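Local coordinates for protein sucrose 6(F)-phosphate phosphorylase (Thermoanaerobacterium thermosaccharolyticum DSM 571, PDB 6S9V) that is a phosphorylase of the alpha-amylase family, built on a closed barrel of eight parallel strands with an antiparallel sheet beside it, at residues A[371-384]-A[475-488]. Residues are numbered along the deposited sequence; the frame is centred on the assembly and turned at random.
Sequences DDDAYLAARAIQFF and CSLFIDLKTYKTTI. With SO4 (sulfate ion), chain G.
F384 and L477 meet where the last turn of helix 372-384 reaches strand 475-480: L477 CB stands over the centre of the F384 ring, 3.5 Å from its centroid, a CH-pi contact. At the edge of the same ring, I488 CD1 arrives near CE1 and C475 O lies in its plane. C475 SG makes an oblique sulfur-aromatic contact, 4.9 Å from the centroid.

A second CH-pi contact closes the other end, with the helix now giving the methyl: A374 CB sits 3.8 Å from the centroid of the Y484 ring, and L481 O covers the opposite face toward the rim. With CG anti to the carbonyl carbon (chi1 -56°), the Y484 ring lies against the first helical turn, while its hydroxyl bonds to L283 O. D371, the N-cap residue, accepts from A374 N through OD1 (3.1 Å), and its carboxylate plane is nearly perpendicular to the tyrosine ring.

Small residues let the middle come close. A377 CB touches T486 OG1 at 3.4 Å, A380 CB rests on L477 CD1 and T486 CG2, and I381 CG1 presses tightly on I479 CD1 (3.5 Å), the two isoleucines crossing at about a right angle. No direct hydrogen bond joins the segments; one water bridges the carbonyls D373 O and Y484 O, and T486 OG1 donates to Y484 O (3.1 Å) from above the carbonyl plane.

This is helix-on-sheet packing: the helix preceding barrel strand 388-392 lies against a hairpin of the C-terminal antiparallel sheet, joining the TIM barrel to its beta domain as in the alpha-amylase family.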
loop_
_atom_site.group_PDB
_atom_site.type_symbol
_atom_site.label_atom_id
_atom_site.label_comp_id
_atom_site.label_asym_id
_atom_site.label_seq_id
_atom_site.Cartn_x
_atom_site.Cartn_y
_atom_site.Cartn_z
ATOM N N ASP A 371 6.816 -21.697 -6.571
ATOM C CA ASP A 371 5.952 -22.574 -7.359
ATOM C C ASP A 371 5.280 -21.720 -8.427
ATOM O O ASP A 371 4.298 -21.024 -8.151
ATOM C CB ASP A 371 4.926 -23.218 -6.431
ATOM C CG ASP A 371 4.030 -24.234 -7.117
ATOM O OD1 ASP A 371 3.830 -24.174 -8.344
ATOM O OD2 ASP A 371 3.443 -25.058 -6.380
ATOM N N ASP A 372 5.808 -21.774 -9.655
ATOM C CA ASP A 372 5.296 -20.931 -10.736
ATOM C C ASP A 372 3.794 -21.096 -10.902
ATOM O O ASP A 372 3.056 -20.117 -11.061
ATOM C CB ASP A 372 5.966 -21.294 -12.064
ATOM C CG ASP A 372 7.419 -20.873 -12.146
ATOM O OD1 ASP A 372 7.952 -20.308 -11.176
ATOM O OD2 ASP A 372 8.038 -21.141 -13.203
ATOM N N ASP A 373 3.331 -22.350 -10.927
ATOM C CA ASP A 373 1.918 -22.615 -11.177
ATOM C C ASP A 373 1.053 -22.054 -10.059
ATOM O O ASP A 373 0.016 -21.433 -10.321
ATOM C CB ASP A 373 1.715 -24.124 -11.345
ATOM C CG ASP A 373 2.364 -24.664 -12.625
ATOM O OD1 ASP A 373 2.507 -23.898 -13.598
ATOM O OD2 ASP A 373 2.788 -25.840 -12.642
ATOM N N ALA A 374 1.461 -22.252 -8.804
ATOM C CA ALA A 374 0.714 -21.687 -7.688
ATOM C C ALA A 374 0.739 -20.162 -7.727
ATOM O O ALA A 374 -0.257 -19.502 -7.394
ATOM C CB ALA A 374 1.286 -22.197 -6.369
ATOM N N TYR A 375 1.866 -19.587 -8.150
ATOM C CA TYR A 375 1.979 -18.137 -8.212
ATOM C C TYR A 375 1.071 -17.562 -9.292
ATOM O O TYR A 375 0.393 -16.553 -9.066
ATOM C CB TYR A 375 3.430 -17.738 -8.463
ATOM C CG TYR A 375 3.619 -16.252 -8.561
ATOM C CD1 TYR A 375 3.157 -15.412 -7.556
ATOM C CD2 TYR A 375 4.250 -15.678 -9.655
ATOM C CE1 TYR A 375 3.322 -14.052 -7.635
ATOM C CE2 TYR A 375 4.423 -14.306 -9.737
ATOM C CZ TYR A 375 3.952 -13.499 -8.724
ATOM O OH TYR A 375 4.098 -12.128 -8.800
ATOM N N LEU A 376 1.033 -18.193 -10.467
ATOM C CA LEU A 376 0.089 -17.760 -11.494
ATOM C C LEU A 376 -1.348 -17.951 -11.020
ATOM O O LEU A 376 -2.217 -17.121 -11.304
ATOM C CB LEU A 376 0.333 -18.517 -12.796
ATOM C CG LEU A 376 1.250 -17.844 -13.818
ATOM C CD1 LEU A 376 0.708 -16.489 -14.264
ATOM C CD2 LEU A 376 2.632 -17.675 -13.237
ATOM N N ALA A 377 -1.615 -19.032 -10.279
ATOM C CA ALA A 377 -2.944 -19.227 -9.708
ATOM C C ALA A 377 -3.300 -18.098 -8.750
ATOM O O ALA A 377 -4.430 -17.587 -8.770
ATOM C CB ALA A 377 -3.023 -20.582 -9.005
ATOM N N ALA A 378 -2.334 -17.677 -7.923
ATOM C CA ALA A 378 -2.532 -16.567 -6.998
ATOM C C ALA A 378 -2.917 -15.284 -7.726
ATOM O O ALA A 378 -3.839 -14.567 -7.307
ATOM C CB ALA A 378 -1.258 -16.351 -6.182
ATOM N N ARG A 379 -2.191 -14.953 -8.795
ATOM C CA ARG A 379 -2.494 -13.740 -9.551
ATOM C C ARG A 379 -3.835 -13.858 -10.267
ATOM O O ARG A 379 -4.566 -12.870 -10.387
ATOM C CB ARG A 379 -1.372 -13.454 -10.556
ATOM C CG ARG A 379 -0.057 -13.012 -9.902
ATOM C CD ARG A 379 -0.134 -11.579 -9.384
ATOM N NE ARG A 379 1.151 -11.173 -8.821
ATOM C CZ ARG A 379 1.339 -10.138 -8.012
ATOM N NH1 ARG A 379 0.321 -9.363 -7.650
ATOM N NH2 ARG A 379 2.558 -9.886 -7.551
ATOM N N ALA A 380 -4.170 -15.051 -10.773
ATOM C CA ALA A 380 -5.481 -15.234 -11.390
ATOM C C ALA A 380 -6.594 -14.972 -10.380
ATOM O O ALA A 380 -7.565 -14.256 -10.673
ATOM C CB ALA A 380 -5.605 -16.646 -11.970
ATOM N N ILE A 381 -6.469 -15.541 -9.181
ATOM C CA ILE A 381 -7.431 -15.269 -8.117
ATOM C C ILE A 381 -7.518 -13.770 -7.868
ATOM O O ILE A 381 -8.609 -13.194 -7.788
ATOM C CB ILE A 381 -7.053 -16.021 -6.832
ATOM C CG1 ILE A 381 -7.166 -17.534 -7.023
ATOM C CG2 ILE A 381 -7.941 -15.542 -5.679
ATOM C CD1 ILE A 381 -6.457 -18.326 -5.924
ATOM N N GLN A 382 -6.362 -13.117 -7.728
ATOM C CA GLN A 382 -6.352 -11.676 -7.495
ATOM C C GLN A 382 -7.096 -10.938 -8.600
ATOM O O GLN A 382 -7.941 -10.077 -8.330
ATOM C CB GLN A 382 -4.911 -11.164 -7.406
ATOM C CG GLN A 382 -4.838 -9.687 -7.031
ATOM C CD GLN A 382 -3.558 -9.008 -7.474
ATOM O OE1 GLN A 382 -2.573 -9.657 -7.818
ATOM N NE2 GLN A 382 -3.570 -7.683 -7.444
ATOM N N PHE A 383 -6.792 -11.267 -9.858
ATOM C CA PHE A 383 -7.359 -10.522 -10.976
ATOM C C PHE A 383 -8.844 -10.815 -11.168
ATOM O O PHE A 383 -9.570 -9.975 -11.714
ATOM C CB PHE A 383 -6.596 -10.841 -12.262
ATOM C CG PHE A 383 -5.145 -10.404 -12.253
ATOM C CD1 PHE A 383 -4.653 -9.556 -11.273
ATOM C CD2 PHE A 383 -4.276 -10.857 -13.231
ATOM C CE1 PHE A 383 -3.324 -9.171 -11.270
ATOM C CE2 PHE A 383 -2.945 -10.468 -13.240
ATOM C CZ PHE A 383 -2.465 -9.628 -12.259
ATOM N N PHE A 384 -9.322 -11.985 -10.728
ATOM C CA PHE A 384 -10.743 -12.299 -10.788
ATOM C C PHE A 384 -11.522 -11.772 -9.586
ATOM O O PHE A 384 -12.752 -11.842 -9.590
ATOM C CB PHE A 384 -10.958 -13.820 -10.913
ATOM C CG PHE A 384 -10.985 -14.296 -12.339
ATOM C CD1 PHE A 384 -9.819 -14.353 -13.087
ATOM C CD2 PHE A 384 -12.176 -14.645 -12.940
ATOM C CE1 PHE A 384 -9.846 -14.764 -14.406
ATOM C CE2 PHE A 384 -12.214 -15.043 -14.259
ATOM C CZ PHE A 384 -11.054 -15.108 -14.994
ATOM N N CYS A 475 -15.849 -14.829 -19.089
ATOM C CA CYS A 475 -14.637 -15.583 -18.787
ATOM C C CYS A 475 -14.779 -16.247 -17.427
ATOM O O CYS A 475 -15.213 -15.612 -16.460
ATOM C CB CYS A 475 -13.383 -14.694 -18.826
ATOM S SG CYS A 475 -13.361 -13.236 -17.770
ATOM N N SER A 476 -14.430 -17.532 -17.366
ATOM C CA SER A 476 -14.606 -18.356 -16.175
ATOM C C SER A 476 -13.251 -18.929 -15.783
ATOM O O SER A 476 -12.660 -19.707 -16.538
ATOM C CB SER A 476 -15.614 -19.476 -16.421
ATOM O OG SER A 476 -16.867 -18.934 -16.787
ATOM N N LEU A 477 -12.766 -18.519 -14.619
ATOM C CA LEU A 477 -11.540 -19.059 -14.054
ATOM C C LEU A 477 -11.825 -20.410 -13.424
ATOM O O LEU A 477 -12.795 -20.564 -12.678
ATOM C CB LEU A 477 -10.990 -18.094 -13.004
ATOM C CG LEU A 477 -9.820 -18.580 -12.142
ATOM C CD1 LEU A 477 -8.568 -18.745 -12.997
ATOM C CD2 LEU A 477 -9.572 -17.630 -10.974
ATOM N N PHE A 478 -10.984 -21.392 -13.726
ATOM C CA PHE A 478 -11.011 -22.656 -13.010
ATOM C C PHE A 478 -9.604 -22.961 -12.528
ATOM O O PHE A 478 -8.667 -22.974 -13.332
ATOM C CB PHE A 478 -11.523 -23.803 -13.877
ATOM C CG PHE A 478 -11.552 -25.117 -13.158
ATOM C CD1 PHE A 478 -10.443 -25.948 -13.151
ATOM C CD2 PHE A 478 -12.674 -25.502 -12.451
ATOM C CE1 PHE A 478 -10.465 -27.141 -12.474
ATOM C CE2 PHE A 478 -12.698 -26.711 -11.772
ATOM C CZ PHE A 478 -11.592 -27.521 -11.780
ATOM N N ILE A 479 -9.461 -23.210 -11.228
ATOM C CA ILE A 479 -8.197 -23.642 -10.640
ATOM C C ILE A 479 -8.417 -24.979 -9.949
ATOM O O ILE A 479 -9.332 -25.119 -9.128
ATOM C CB ILE A 479 -7.629 -22.618 -9.639
ATOM C CG1 ILE A 479 -7.312 -21.288 -10.319
ATOM C CG2 ILE A 479 -6.349 -23.189 -8.972
ATOM C CD1 ILE A 479 -7.053 -20.133 -9.351
ATOM N N ASP A 480 -7.595 -25.961 -10.300
ATOM C CA ASP A 480 -7.488 -27.214 -9.559
ATOM C C ASP A 480 -6.398 -27.014 -8.513
ATOM O O ASP A 480 -5.212 -26.955 -8.853
ATOM C CB ASP A 480 -7.164 -28.366 -10.505
ATOM C CG ASP A 480 -7.081 -29.709 -9.800
ATOM O OD1 ASP A 480 -7.101 -29.746 -8.549
ATOM O OD2 ASP A 480 -7.013 -30.737 -10.511
ATOM N N LEU A 481 -6.795 -26.880 -7.243
ATOM C CA LEU A 481 -5.818 -26.617 -6.190
ATOM C C LEU A 481 -4.928 -27.821 -5.917
ATOM O O LEU A 481 -3.906 -27.676 -5.234
ATOM C CB LEU A 481 -6.524 -26.196 -4.901
ATOM C CG LEU A 481 -7.206 -24.822 -4.981
ATOM C CD1 LEU A 481 -8.040 -24.599 -3.743
ATOM C CD2 LEU A 481 -6.184 -23.710 -5.161
ATOM N N LYS A 482 -5.302 -29.002 -6.407
ATOM C CA LYS A 482 -4.425 -30.159 -6.287
ATOM C C LYS A 482 -3.156 -29.970 -7.113
ATOM O O LYS A 482 -2.054 -30.300 -6.658
ATOM C CB LYS A 482 -5.177 -31.423 -6.713
ATOM C CG LYS A 482 -6.302 -31.815 -5.753
ATOM C CD LYS A 482 -6.962 -33.148 -6.110
ATOM C CE LYS A 482 -7.969 -33.017 -7.249
ATOM N NZ LYS A 482 -8.660 -34.319 -7.539
ATOM N N THR A 483 -3.294 -29.431 -8.326
ATOM C CA THR A 483 -2.189 -29.261 -9.257
ATOM C C THR A 483 -1.827 -27.805 -9.509
ATOM O O THR A 483 -0.789 -27.543 -10.130
ATOM C CB THR A 483 -2.543 -29.905 -10.604
ATOM O OG1 THR A 483 -3.630 -29.172 -11.195
ATOM C CG2 THR A 483 -2.966 -31.340 -10.404
ATOM N N TYR A 484 -2.648 -26.859 -9.052
ATOM C CA TYR A 484 -2.549 -25.438 -9.366
ATOM C C TYR A 484 -2.713 -25.161 -10.856
ATOM O O TYR A 484 -2.421 -24.047 -11.310
ATOM C CB TYR A 484 -1.238 -24.833 -8.853
ATOM C CG TYR A 484 -1.074 -25.047 -7.372
ATOM C CD1 TYR A 484 -1.971 -24.489 -6.462
ATOM C CD2 TYR A 484 -0.053 -25.842 -6.881
ATOM C CE1 TYR A 484 -1.832 -24.716 -5.097
ATOM C CE2 TYR A 484 0.095 -26.060 -5.531
ATOM C CZ TYR A 484 -0.794 -25.507 -4.644
ATOM O OH TYR A 484 -0.624 -25.761 -3.303
ATOM N N LYS A 485 -3.216 -26.125 -11.617
ATOM C CA LYS A 485 -3.549 -25.869 -13.008
ATOM C C LYS A 485 -4.644 -24.813 -13.078
ATOM O O LYS A 485 -5.692 -24.945 -12.438
ATOM C CB LYS A 485 -4.003 -27.149 -13.700
ATOM C CG LYS A 485 -4.158 -27.002 -15.208
ATOM C CD LYS A 485 -4.615 -28.299 -15.834
ATOM C CE LYS A 485 -4.515 -28.260 -17.343
ATOM N NZ LYS A 485 -5.113 -29.484 -17.943
ATOM N N THR A 486 -4.397 -23.769 -13.859
ATOM C CA THR A 486 -5.254 -22.593 -13.921
ATOM C C THR A 486 -5.704 -22.418 -15.360
ATOM O O THR A 486 -4.870 -22.234 -16.255
ATOM C CB THR A 486 -4.505 -21.350 -13.429
ATOM O OG1 THR A 486 -4.097 -21.543 -12.069
ATOM C CG2 THR A 486 -5.379 -20.120 -13.523
ATOM N N THR A 487 -7.015 -22.488 -15.584
ATOM C CA THR A 487 -7.586 -22.360 -16.913
ATOM C C THR A 487 -8.641 -21.264 -16.897
ATOM O O THR A 487 -9.394 -21.129 -15.926
ATOM C CB THR A 487 -8.216 -23.682 -17.377
ATOM O OG1 THR A 487 -7.230 -24.727 -17.344
ATOM C CG2 THR A 487 -8.749 -23.548 -18.790
ATOM N N ILE A 488 -8.707 -20.508 -17.982
ATOM C CA ILE A 488 -9.739 -19.493 -18.175
ATOM C C ILE A 488 -10.499 -19.857 -19.442
ATOM O O ILE A 488 -9.931 -19.845 -20.544
ATOM C CB ILE A 488 -9.153 -18.079 -18.262
ATOM C CG1 ILE A 488 -8.485 -17.699 -16.941
ATOM C CG2 ILE A 488 -10.257 -17.081 -18.626
ATOM C CD1 ILE A 488 -7.777 -16.359 -16.974
HETATM S S SO4 G . -12.130 -34.054 -5.149
HETATM O O1 SO4 G . -12.485 -33.588 -3.812
HETATM O O2 SO4 G . -12.191 -35.511 -5.199
HETATM O O3 SO4 G . -13.068 -33.484 -6.115
HETATM O O4 SO4 G . -10.772 -33.626 -5.478
HETATM O O HOH W 1 -1.095 -22.230 -12.745
HETATM O O HOH W 2 -0.202 -27.274 -12.980
#